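Local coordinates for Rab GDP-dissociation inhibitor (Saccharomyces cerevisiae, PDB 2BCG), which inhibits GDP release from the Rab GTPase Sec4, is essential in the yeast secretory pathway, and extracts GDP-bound Ypt7 from vacuolar membranes, at residues 128-133 against 192-197. Residues are numbered along the deposited sequence; the frame is centred on the assembly and turned at random.
Sequences KVPANE and KEFIGH. With GER (geran-8-yl geran), chain C.
Phe194 reaches out from helix 189-199 and brings the far end of its ring against Val129, in the loop that follows strand 125-128. The closest approach is CZ of Phe194 to CG1 of Val129, 3.8 Å. The second methyl, CG2 of Val129, stands 4.1 Å from CE1 of Phe194, which places both branches of the valine at one end of the ring in an oblique approach. With CG of Phe194 trans to its backbone N (chi1 175°), the ring extends well off the helix and bridges backbones whose nearest CA atoms, those of Val129 and Phe194, are 9.2 Å apart. Pro130 adds a looser touch, its CD 4.5 Å from CZ of Phe194. This buried, wholly apolar contact joins the loop leaving strand 125-128, an outermost strand of the mixed sheet within this chain, to helix 189-199, and contributes part of the wall of the geranylgeranyl pocket, in the helical domain that holds the lipid in Rab GDIs: Pro130 and Phe194 both line the site. C19, one of the two methyls at the lipid's end, approaches the ring obliquely, 3.6 Å from CZ of Phe194, while CG of Pro130 lies 3.7 Å from lipid C18. Replacing Phe194 with an alanine would probably leave the Val129 methyls and the lipid end without their shared packing partner and open a gap between loop and helix. Met142 also touches the Phe194 side chain, and Tyr222 of helix 212-229 packs on Val129, whose backbone hydrogen-bonds with Ser118.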
loop_
_atom_site.group_PDB
_atom_site.type_symbol
_atom_site.label_atom_id
_atom_site.label_comp_id
_atom_site.label_asym_id
_atom_site.label_seq_id
_atom_site.Cartn_x
_atom_site.Cartn_y
_atom_site.Cartn_z
ATOM N N LYS A 128 10.145 9.071 -24.431
ATOM C CA LYS A 128 9.987 7.831 -23.691
ATOM C C LYS A 128 11.344 7.113 -23.619
ATOM O O LYS A 128 12.012 6.882 -24.656
ATOM C CB LYS A 128 8.894 6.912 -24.255
ATOM C CG LYS A 128 8.647 5.660 -23.359
ATOM C CD LYS A 128 7.799 4.576 -24.033
ATOM C CE LYS A 128 7.426 3.472 -23.023
ATOM N NZ LYS A 128 8.584 2.546 -22.737
ATOM N N VAL A 129 11.744 6.764 -22.405
ATOM C CA VAL A 129 12.952 5.977 -22.189
ATOM C C VAL A 129 12.690 4.560 -22.702
ATOM O O VAL A 129 11.673 3.957 -22.353
ATOM C CB VAL A 129 13.332 5.906 -20.701
ATOM C CG1 VAL A 129 14.499 4.912 -20.457
ATOM C CG2 VAL A 129 13.655 7.289 -20.139
ATOM N N PRO A 130 13.579 4.022 -23.555
ATOM C CA PRO A 130 13.346 2.657 -24.065
ATOM C C PRO A 130 13.099 1.582 -22.992
ATOM O O PRO A 130 13.695 1.600 -21.913
ATOM C CB PRO A 130 14.629 2.349 -24.877
ATOM C CG PRO A 130 15.116 3.665 -25.317
ATOM C CD PRO A 130 14.772 4.649 -24.171
ATOM N N ALA A 131 12.183 0.677 -23.316
ATOM C CA ALA A 131 11.848 -0.442 -22.450
ATOM C C ALA A 131 12.091 -1.763 -23.166
ATOM O O ALA A 131 11.844 -2.833 -22.602
ATOM C CB ALA A 131 10.379 -0.337 -21.977
ATOM N N ASN A 132 12.547 -1.682 -24.422
ATOM C CA ASN A 132 12.883 -2.886 -25.199
ATOM C C ASN A 132 13.895 -2.546 -26.294
ATOM O O ASN A 132 14.221 -1.377 -26.495
ATOM C CB ASN A 132 11.606 -3.549 -25.750
ATOM C CG ASN A 132 10.853 -2.667 -26.732
ATOM O OD1 ASN A 132 11.456 -1.949 -27.523
ATOM N ND2 ASN A 132 9.519 -2.718 -26.682
ATOM N N GLU A 133 14.396 -3.553 -27.017
ATOM C CA GLU A 133 15.427 -3.305 -28.031
ATOM C C GLU A 133 14.950 -2.444 -29.209
ATOM O O GLU A 133 15.699 -1.563 -29.660
ATOM C CB GLU A 133 16.003 -4.629 -28.561
ATOM C CG GLU A 133 17.216 -4.444 -29.488
ATOM C CD GLU A 133 17.897 -5.754 -29.808
ATOM O OE1 GLU A 133 17.246 -6.798 -29.598
ATOM O OE2 GLU A 133 19.068 -5.730 -30.236
ATOM N N LYS A 192 26.161 9.999 -19.915
ATOM C CA LYS A 192 26.327 9.873 -18.473
ATOM C C LYS A 192 25.045 10.327 -17.774
ATOM O O LYS A 192 24.570 9.613 -16.891
ATOM C CB LYS A 192 27.532 10.656 -17.967
ATOM C CG LYS A 192 28.885 10.216 -18.510
ATOM C CD LYS A 192 29.934 11.073 -17.804
ATOM C CE LYS A 192 31.230 11.152 -18.568
ATOM N NZ LYS A 192 32.227 11.936 -17.772
ATOM N N GLU A 193 24.495 11.486 -18.170
ATOM C CA GLU A 193 23.268 12.049 -17.543
ATOM C C GLU A 193 22.103 11.087 -17.707
ATOM O O GLU A 193 21.360 10.822 -16.752
ATOM C CB GLU A 193 22.898 13.435 -18.116
ATOM C CG GLU A 193 21.361 13.757 -18.062
ATOM C CD GLU A 193 21.001 15.172 -18.508
ATOM O OE1 GLU A 193 20.239 15.350 -19.506
ATOM O OE2 GLU A 193 21.469 16.105 -17.846
ATOM N N PHE A 194 21.960 10.545 -18.907
ATOM C CA PHE A 194 20.898 9.582 -19.186
ATOM C C PHE A 194 21.011 8.325 -18.314
ATOM O O PHE A 194 20.034 7.889 -17.686
ATOM C CB PHE A 194 20.857 9.181 -20.659
ATOM C CG PHE A 194 19.854 8.113 -20.935
ATOM C CD1 PHE A 194 18.492 8.427 -21.107
ATOM C CD2 PHE A 194 20.243 6.769 -20.948
ATOM C CE1 PHE A 194 17.552 7.404 -21.320
ATOM C CE2 PHE A 194 19.314 5.745 -21.150
ATOM C CZ PHE A 194 17.964 6.063 -21.345
ATOM N N ILE A 195 22.194 7.711 -18.275
ATOM C CA ILE A 195 22.361 6.513 -17.469
ATOM C C ILE A 195 22.158 6.831 -15.995
ATOM O O ILE A 195 21.392 6.126 -15.310
ATOM C CB ILE A 195 23.759 5.883 -17.652
ATOM C CG1 ILE A 195 23.881 5.376 -19.084
ATOM C CG2 ILE A 195 23.982 4.722 -16.625
ATOM C CD1 ILE A 195 25.349 5.089 -19.491
ATOM N N GLY A 196 22.813 7.880 -15.515
ATOM C CA GLY A 196 22.754 8.252 -14.100
ATOM C C GLY A 196 21.347 8.612 -13.625
ATOM O O GLY A 196 20.941 8.176 -12.536
ATOM N N HIS A 197 20.621 9.389 -14.437
ATOM C CA HIS A 197 19.323 9.977 -14.007
ATOM C C HIS A 197 18.131 9.172 -14.455
ATOM O O HIS A 197 17.157 9.067 -13.697
ATOM C CB HIS A 197 19.169 11.416 -14.473
ATOM C CG HIS A 197 20.165 12.337 -13.858
ATOM N ND1 HIS A 197 19.826 13.263 -12.895
ATOM C CD2 HIS A 197 21.509 12.432 -14.022
ATOM C CE1 HIS A 197 20.913 13.905 -12.507
ATOM N NE2 HIS A 197 21.948 13.414 -13.172
HETATM C C1 GER C . 17.463 -10.005 -20.538
HETATM C C2 GER C . 16.631 -9.092 -21.462
HETATM C C3 GER C . 17.209 -8.195 -22.373
HETATM C C4 GER C . 18.739 -8.083 -22.509
HETATM C C5 GER C . 16.315 -7.306 -23.270
HETATM C C6 GER C . 15.586 -6.193 -22.488
HETATM C C7 GER C . 16.314 -4.994 -22.432
HETATM C C8 GER C . 16.572 -4.219 -21.289
HETATM C C9 GER C . 16.059 -4.697 -19.926
HETATM C C10 GER C . 17.410 -2.919 -21.366
HETATM C C11 GER C . 16.648 -1.583 -21.522
HETATM C C12 GER C . 17.523 -0.661 -22.118
HETATM C C13 GER C . 17.738 0.716 -21.946
HETATM C C14 GER C . 16.929 1.549 -20.939
HETATM C C15 GER C . 18.828 1.389 -22.801
HETATM C C16 GER C . 18.484 2.809 -23.272
HETATM C C17 GER C . 18.789 2.993 -24.623
HETATM C C18 GER C . 18.794 4.165 -25.394
HETATM C C19 GER C . 18.442 5.549 -24.833
HETATM C C20 GER C . 19.168 4.071 -26.866
#